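Local coordinates for succinoglycan biosynthesis protein (Bacillus cereus ATCC 14579, PDB 2QGM) that is of unknown function but belongs to the erythromycin esterase family and may therefore be a hydrolase, at residues A174-I184 with V198-T209; L222-A230 with F266-D274. All coordinates share one frame; numbering follows the deposited sequence.

Overall arrangement
Both contacts lie in a group of helices set beside the main mixed sheet, each about 25 Å from the centre of the chain. Their own centres are about 14 Å apart. They follow one another in sequence: contact 1 closes helix 177-190 against helix 195-203 and the turns after it, and contact 2 then joins helix 220-236 to the end of helix 253-269. The two touch directly. F266 of helix 253-269 meets L175 and T209, and F226 of helix 220-236 packs against L205. Together they bring these four helices into one packed unit; short helix 212-215 comes between the second and third. The group follows strand 166-171, an edge strand of the main sheet, in the chain.

Contact 1 of 2, residues A174-I184 with V198-T209; sequences ALDQGSFNKVI and VEENYKELSSFT
V198 meets I184 at the far end of this contact. Its CG1 is 3.4 Å from CD1 of I184, which is tight for two methyl groups. The next residue, E199, lays its CG against the same CD1. Y202 comes one turn later and stands between the helices. The edge of the F180 ring points at one face of the Y202 ring, a T-shaped pair with centroids 5.2 Å apart and planes at 76°. CD1 of F180 sits over that face, offset toward the rim. V183 lies at the edge of the Y202 ring, with CG1 3.8 Å from CE2. L205 adds CD2 at the edge of the F180 ring, near CE1. S206 covers a face of this ring. Its CB stands 3.6 Å from the F180 centroid, almost on the ring normal, as a CH-pi contact. The backbone O of S206 also takes a hydrogen bond from a water that donates to OE1 of Q177 as well. T209 closes the row. L175 N donates to T209 O at 2.8 Å, nearly straight at 172°. In return, T209 OG1 donates to L175 O at 2.9 Å. A chi1 of 57° puts OG1 between the backbone N and carbonyl carbon of T209, where it reaches L175 O and also the edge of F180. These two bonds pin the loop before helix 177-190 to the loop after helix 195-203. D176 is the N-cap of the first helix; its OD1 accepts from S179 OG and, weakly, from S179 N. Helix 253-269 packs on F180 and Y202 through I263. The axes of 177-184 and 198-203 come within 10.9 Å and run antiparallel, a helical hairpin with an aromatic pair at its centre.

Contact 2 of 2, residues L222-A230 with F266-D274; sequences LKEKFKANA and FTTMLLPND
T267 fits against the backbone of helix 220-236. Its OG1 lies 3.4 Å from CA of K227 and 3.6 Å from CB of A230, while CG2 faces F226 O. K227 runs over T267 and T268 and then meets L271 at about a right angle. Its CD is 3.5 Å from CD2 of L271, a tight pair. The other methyl of L271, CD1, lies 3.1 Å from OE2 of E224 and 4.0 Å from CB of K223. The two methyls of L271 thus pack against K223, E224 and K227. K223 extends toward the C-terminal end of helix 253-269, and its CD is 3.7 Å from L270 O. One water bridges the backbones, donating to K223 O and at 2.6 Å to T267 O.

The next shell fixes these groups. The OG1 atoms of T267 and T268 both bond to E264 O, one turn back in their own helix. With a chi1 of 63°, OG1 of T267 makes that bond and still lies against K227 and A230. K223 NZ has a weak hydrogen bond to M216 O. K227 NZ makes a long, weak ion pair with E231.

Helix 253-269 ends here, between helix 220-236 and helix 276-297, whose Y285 touches T268 and M269. Helix 212-215 lies against F226 through Y215 and against L270 through I212.

Contact 1 of 2, residues A174-I184 with V198-T209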
# COMPACT_ATOMS: atom_id res chain seq x y z
N ALA A 174 -0.48 -0.34 15.03
CA ALA A 174 0.11 0.13 16.28
C ALA A 174 0.12 1.66 16.32
O ALA A 174 0.11 2.31 15.28
CB ALA A 174 1.54 -0.39 16.42
N LEU A 175 0.11 2.22 17.53
CA LEU A 175 0.17 3.67 17.68
C LEU A 175 1.38 3.92 18.58
O LEU A 175 1.37 3.55 19.75
CB LEU A 175 -1.09 4.22 18.34
CG LEU A 175 -2.39 4.12 17.55
CD1 LEU A 175 -3.55 4.55 18.45
CD2 LEU A 175 -2.31 5.00 16.32
N ASP A 176 2.41 4.52 18.01
CA ASP A 176 3.63 4.81 18.75
C ASP A 176 3.48 6.06 19.61
O ASP A 176 2.54 6.83 19.45
CB ASP A 176 4.79 5.01 17.76
CG ASP A 176 4.67 6.31 17.00
OD1 ASP A 176 3.57 6.60 16.48
OD2 ASP A 176 5.68 7.04 16.91
N GLN A 177 4.42 6.24 20.54
CA GLN A 177 4.40 7.39 21.43
C GLN A 177 4.51 8.68 20.61
O GLN A 177 3.95 9.72 20.99
CB GLN A 177 5.57 7.29 22.42
CG GLN A 177 5.59 8.36 23.50
CD GLN A 177 4.33 8.39 24.33
OE1 GLN A 177 3.83 7.34 24.76
NE2 GLN A 177 3.80 9.58 24.57
N GLY A 178 5.22 8.60 19.50
CA GLY A 178 5.37 9.76 18.64
C GLY A 178 4.03 10.30 18.17
O GLY A 178 3.86 11.51 18.01
N SER A 179 3.06 9.41 17.96
CA SER A 179 1.73 9.83 17.52
C SER A 179 1.01 10.62 18.60
O SER A 179 0.46 11.69 18.35
CB SER A 179 0.88 8.62 17.11
OG SER A 179 1.39 8.01 15.93
N PHE A 180 0.99 10.10 19.82
CA PHE A 180 0.34 10.79 20.92
C PHE A 180 1.00 12.14 21.17
O PHE A 180 0.33 13.14 21.44
CB PHE A 180 0.38 9.93 22.17
CG PHE A 180 -0.50 8.73 22.09
CD1 PHE A 180 -1.88 8.84 22.30
CD2 PHE A 180 0.03 7.48 21.78
CE1 PHE A 180 -2.71 7.73 22.19
CE2 PHE A 180 -0.80 6.36 21.67
CZ PHE A 180 -2.17 6.49 21.88
N ASN A 181 2.33 12.16 21.07
CA ASN A 181 3.10 13.39 21.28
C ASN A 181 2.85 14.40 20.16
O ASN A 181 2.88 15.61 20.39
CB ASN A 181 4.59 13.07 21.37
CG ASN A 181 5.01 12.70 22.78
OD1 ASN A 181 4.28 12.05 23.51
ND2 ASN A 181 6.21 13.13 23.17
N LYS A 182 2.59 13.92 18.95
CA LYS A 182 2.33 14.82 17.84
C LYS A 182 1.12 15.68 18.22
O LYS A 182 1.13 16.91 18.04
CB LYS A 182 2.01 14.02 16.58
CG LYS A 182 1.99 14.86 15.31
CD LYS A 182 3.41 15.22 14.91
CE LYS A 182 3.44 16.03 13.63
NZ LYS A 182 4.84 16.38 13.24
N VAL A 183 0.10 15.03 18.77
CA VAL A 183 -1.14 15.70 19.18
C VAL A 183 -0.91 16.56 20.42
O VAL A 183 -1.23 17.74 20.44
CB VAL A 183 -2.26 14.69 19.54
CG1 VAL A 183 -3.53 15.45 19.94
CG2 VAL A 183 -2.55 13.77 18.35
N ILE A 184 -0.35 15.94 21.46
CA ILE A 184 -0.09 16.64 22.72
C ILE A 184 0.75 17.89 22.53
O ILE A 184 0.43 18.95 23.08
CB ILE A 184 0.63 15.72 23.73
CG1 ILE A 184 -0.24 14.51 24.09
CG2 ILE A 184 0.95 16.50 25.00
CD1 ILE A 184 -1.51 14.87 24.82
N VAL A 198 -6.69 16.78 27.31
CA VAL A 198 -6.13 15.89 26.29
C VAL A 198 -5.20 14.85 26.90
O VAL A 198 -5.33 13.66 26.62
CB VAL A 198 -5.37 16.68 25.21
CG1 VAL A 198 -4.77 15.72 24.19
CG2 VAL A 198 -6.32 17.65 24.51
N GLU A 199 -4.27 15.29 27.74
CA GLU A 199 -3.33 14.37 28.37
C GLU A 199 -4.05 13.32 29.22
O GLU A 199 -3.65 12.16 29.28
CB GLU A 199 -2.32 15.14 29.23
CG GLU A 199 -1.37 15.97 28.39
CD GLU A 199 -0.26 16.58 29.21
OE1 GLU A 199 -0.55 17.49 30.02
OE2 GLU A 199 0.90 16.16 29.02
N GLU A 200 -5.12 13.75 29.88
CA GLU A 200 -5.91 12.84 30.71
C GLU A 200 -6.54 11.76 29.84
O GLU A 200 -6.53 10.58 30.19
CB GLU A 200 -7.00 13.61 31.45
CG GLU A 200 -7.92 12.72 32.27
CD GLU A 200 -7.21 12.08 33.45
OE1 GLU A 200 -6.84 12.82 34.38
OE2 GLU A 200 -7.01 10.85 33.43
N ASN A 201 -7.10 12.17 28.70
CA ASN A 201 -7.75 11.21 27.81
C ASN A 201 -6.81 10.21 27.15
O ASN A 201 -7.23 9.12 26.79
CB ASN A 201 -8.54 11.93 26.73
CG ASN A 201 -9.87 12.45 27.24
OD1 ASN A 201 -9.99 13.63 27.59
ND2 ASN A 201 -10.86 11.57 27.31
N TYR A 202 -5.54 10.59 26.99
CA TYR A 202 -4.54 9.71 26.35
C TYR A 202 -3.60 8.94 27.27
O TYR A 202 -2.98 7.97 26.83
CB TYR A 202 -3.64 10.51 25.41
CG TYR A 202 -4.26 10.96 24.10
CD1 TYR A 202 -5.40 10.36 23.58
CD2 TYR A 202 -3.65 11.97 23.36
CE1 TYR A 202 -5.92 10.75 22.33
CE2 TYR A 202 -4.15 12.37 22.13
CZ TYR A 202 -5.28 11.76 21.62
OH TYR A 202 -5.73 12.16 20.38
N LYS A 203 -3.49 9.35 28.53
CA LYS A 203 -2.57 8.70 29.47
C LYS A 203 -2.59 7.17 29.53
O LYS A 203 -1.57 6.53 29.28
CB LYS A 203 -2.76 9.26 30.89
CG LYS A 203 -1.71 8.76 31.89
CD LYS A 203 -1.89 9.36 33.28
CE LYS A 203 -0.86 8.79 34.25
NZ LYS A 203 -1.01 9.32 35.64
N GLU A 204 -3.74 6.59 29.86
CA GLU A 204 -3.83 5.13 29.96
C GLU A 204 -3.82 4.47 28.59
O GLU A 204 -3.10 3.49 28.37
CB GLU A 204 -5.09 4.74 30.74
CG GLU A 204 -5.05 5.16 32.20
CD GLU A 204 -4.04 4.36 33.00
OE1 GLU A 204 -4.24 3.13 33.16
OE2 GLU A 204 -3.04 4.95 33.47
N LEU A 205 -4.61 5.00 27.67
CA LEU A 205 -4.69 4.47 26.32
C LEU A 205 -3.32 4.26 25.68
O LEU A 205 -3.04 3.20 25.12
CB LEU A 205 -5.53 5.41 25.45
CG LEU A 205 -5.48 5.15 23.93
CD1 LEU A 205 -6.03 3.76 23.62
CD2 LEU A 205 -6.27 6.22 23.22
N SER A 206 -2.47 5.28 25.77
CA SER A 206 -1.14 5.25 25.17
C SER A 206 -0.22 4.13 25.64
O SER A 206 0.86 3.94 25.07
CB SER A 206 -0.45 6.60 25.36
OG SER A 206 -0.29 6.93 26.73
N SER A 207 -0.62 3.39 26.68
CA SER A 207 0.21 2.29 27.18
C SER A 207 -0.20 0.95 26.58
O SER A 207 0.52 -0.05 26.75
CB SER A 207 0.12 2.19 28.71
OG SER A 207 1.10 3.00 29.34
N PHE A 208 -1.33 0.93 25.88
CA PHE A 208 -1.86 -0.30 25.28
C PHE A 208 -1.95 -0.33 23.76
O PHE A 208 -2.54 -1.26 23.20
CB PHE A 208 -3.26 -0.58 25.85
CG PHE A 208 -3.29 -0.73 27.35
CD1 PHE A 208 -3.54 0.36 28.18
CD2 PHE A 208 -3.03 -1.96 27.93
CE1 PHE A 208 -3.52 0.23 29.57
CE2 PHE A 208 -3.00 -2.11 29.32
CZ PHE A 208 -3.25 -1.02 30.14
N THR A 209 -1.36 0.65 23.08
CA THR A 209 -1.44 0.69 21.62
C THR A 209 -0.20 0.19 20.89
O THR A 209 -0.08 0.36 19.68
CB THR A 209 -1.76 2.12 21.12
OG1 THR A 209 -0.76 3.04 21.61
CG2 THR A 209 -3.12 2.56 21.62
O HOH W 1 2.83 5.19 23.62

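Contact 2 of 2, residues L222-A230 with F266-D274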
# COMPACT_ATOMS: atom_id res chain seq x y z
N LEU A 222 -12.75 -1.40 29.13
CA LEU A 222 -11.64 -0.49 28.85
C LEU A 222 -11.63 -0.03 27.40
O LEU A 222 -11.26 1.10 27.10
CB LEU A 222 -10.31 -1.14 29.21
CG LEU A 222 -10.11 -1.29 30.72
CD1 LEU A 222 -8.93 -2.21 31.00
CD2 LEU A 222 -9.90 0.08 31.33
N LYS A 223 -12.06 -0.91 26.50
CA LYS A 223 -12.11 -0.58 25.08
C LYS A 223 -13.14 0.53 24.82
O LYS A 223 -12.84 1.49 24.11
CB LYS A 223 -12.45 -1.81 24.24
CG LYS A 223 -11.34 -2.86 24.21
CD LYS A 223 -11.74 -4.05 23.35
CE LYS A 223 -10.77 -5.21 23.53
NZ LYS A 223 -11.22 -6.44 22.82
N GLU A 224 -14.34 0.40 25.40
CA GLU A 224 -15.39 1.41 25.23
C GLU A 224 -14.89 2.75 25.74
O GLU A 224 -15.07 3.80 25.11
CB GLU A 224 -16.65 1.02 26.00
CG GLU A 224 -17.41 -0.19 25.46
CD GLU A 224 -18.07 0.08 24.12
OE1 GLU A 224 -18.60 1.19 23.91
OE2 GLU A 224 -18.06 -0.84 23.26
N LYS A 225 -14.26 2.70 26.91
CA LYS A 225 -13.71 3.88 27.58
C LYS A 225 -12.63 4.55 26.72
O LYS A 225 -12.68 5.76 26.50
CB LYS A 225 -13.13 3.44 28.93
CG LYS A 225 -12.59 4.55 29.81
CD LYS A 225 -12.08 3.94 31.10
CE LYS A 225 -11.57 4.98 32.08
NZ LYS A 225 -11.04 4.31 33.30
N PHE A 226 -11.68 3.77 26.23
CA PHE A 226 -10.61 4.34 25.40
C PHE A 226 -11.11 4.91 24.08
O PHE A 226 -10.59 5.90 23.59
CB PHE A 226 -9.52 3.30 25.12
CG PHE A 226 -8.72 2.90 26.33
CD1 PHE A 226 -8.53 3.79 27.39
CD2 PHE A 226 -8.13 1.64 26.40
CE1 PHE A 226 -7.76 3.43 28.51
CE2 PHE A 226 -7.36 1.26 27.51
CZ PHE A 226 -7.17 2.16 28.56
N LYS A 227 -12.12 4.27 23.49
CA LYS A 227 -12.68 4.77 22.23
C LYS A 227 -13.33 6.12 22.50
O LYS A 227 -13.19 7.06 21.71
CB LYS A 227 -13.74 3.80 21.68
CG LYS A 227 -14.50 4.36 20.48
CD LYS A 227 -15.67 3.47 20.06
CE LYS A 227 -16.50 4.14 18.97
NZ LYS A 227 -17.23 5.36 19.43
N ALA A 228 -14.03 6.22 23.62
CA ALA A 228 -14.70 7.45 24.02
C ALA A 228 -13.66 8.55 24.24
O ALA A 228 -13.83 9.67 23.75
CB ALA A 228 -15.50 7.23 25.31
N ASN A 229 -12.60 8.23 24.96
CA ASN A 229 -11.54 9.21 25.22
C ASN A 229 -10.91 9.70 23.92
O ASN A 229 -10.65 10.90 23.76
CB ASN A 229 -10.46 8.59 26.11
CG ASN A 229 -10.92 8.38 27.55
OD1 ASN A 229 -12.10 8.50 27.86
ND2 ASN A 229 -9.97 8.07 28.43
N ALA A 230 -10.67 8.78 22.98
CA ALA A 230 -10.06 9.12 21.70
C ALA A 230 -10.98 9.99 20.86
O ALA A 230 -10.54 10.93 20.20
CB ALA A 230 -9.71 7.85 20.93
N PHE A 266 -8.12 3.79 15.38
CA PHE A 266 -7.54 2.61 16.00
C PHE A 266 -8.43 2.02 17.10
O PHE A 266 -8.67 0.81 17.14
CB PHE A 266 -6.14 2.96 16.54
CG PHE A 266 -5.41 1.80 17.17
CD1 PHE A 266 -5.57 1.50 18.52
CD2 PHE A 266 -4.54 1.02 16.41
CE1 PHE A 266 -4.87 0.44 19.11
CE2 PHE A 266 -3.84 -0.04 16.99
CZ PHE A 266 -4.00 -0.33 18.34
N THR A 267 -8.93 2.87 17.99
CA THR A 267 -9.79 2.42 19.09
C THR A 267 -11.18 1.99 18.61
O THR A 267 -11.87 1.23 19.30
CB THR A 267 -9.96 3.53 20.15
OG1 THR A 267 -10.63 4.66 19.57
CG2 THR A 267 -8.60 3.96 20.69
N THR A 268 -11.59 2.46 17.44
CA THR A 268 -12.89 2.12 16.88
C THR A 268 -12.81 0.78 16.14
O THR A 268 -13.72 -0.05 16.22
CB THR A 268 -13.39 3.20 15.90
OG1 THR A 268 -13.47 4.46 16.58
CG2 THR A 268 -14.76 2.84 15.34
N MSE A 269 -11.71 0.60 15.42
CA MSE A 269 -11.45 -0.62 14.65
C MSE A 269 -11.36 -1.86 15.54
O MSE A 269 -11.82 -2.94 15.17
CB MSE A 269 -10.14 -0.42 13.88
CG MSE A 269 -9.55 -1.66 13.23
SE MSE A 269 -7.79 -1.24 12.50
CE MSE A 269 -6.77 -1.53 14.13
N LEU A 270 -10.79 -1.69 16.73
CA LEU A 270 -10.60 -2.81 17.65
C LEU A 270 -11.64 -2.93 18.74
O LEU A 270 -11.44 -3.64 19.72
CB LEU A 270 -9.20 -2.73 18.27
CG LEU A 270 -8.05 -2.83 17.27
CD1 LEU A 270 -6.72 -2.70 18.01
CD2 LEU A 270 -8.11 -4.15 16.51
N LEU A 271 -12.76 -2.24 18.57
CA LEU A 271 -13.85 -2.30 19.54
C LEU A 271 -14.55 -3.66 19.42
O LEU A 271 -14.79 -4.33 20.42
CB LEU A 271 -14.84 -1.16 19.29
CG LEU A 271 -15.97 -0.96 20.30
CD1 LEU A 271 -15.37 -0.70 21.68
CD2 LEU A 271 -16.85 0.21 19.87
N PRO A 272 -14.88 -4.08 18.18
CA PRO A 272 -15.55 -5.37 18.02
C PRO A 272 -14.69 -6.52 18.55
O PRO A 272 -13.50 -6.34 18.84
CB PRO A 272 -15.75 -5.47 16.51
CG PRO A 272 -15.87 -4.05 16.09
CD PRO A 272 -14.77 -3.39 16.88
N ASN A 273 -15.29 -7.69 18.68
CA ASN A 273 -14.56 -8.85 19.19
C ASN A 273 -14.51 -9.98 18.15
O ASN A 273 -13.97 -11.05 18.42
CB ASN A 273 -15.20 -9.34 20.49
CG ASN A 273 -14.26 -10.20 21.32
OD1 ASN A 273 -14.07 -11.38 21.04
ND2 ASN A 273 -13.64 -9.60 22.34
N ASP A 274 -15.07 -9.73 16.97
CA ASP A 274 -15.07 -10.73 15.91
C ASP A 274 -13.90 -10.50 14.95
O ASP A 274 -12.92 -9.87 15.33
CB ASP A 274 -16.40 -10.72 15.14
CG ASP A 274 -16.65 -9.40 14.44
OD1 ASP A 274 -17.61 -9.34 13.64
OD2 ASP A 274 -15.90 -8.43 14.68
O HOH W 2 -11.68 0.36 21.72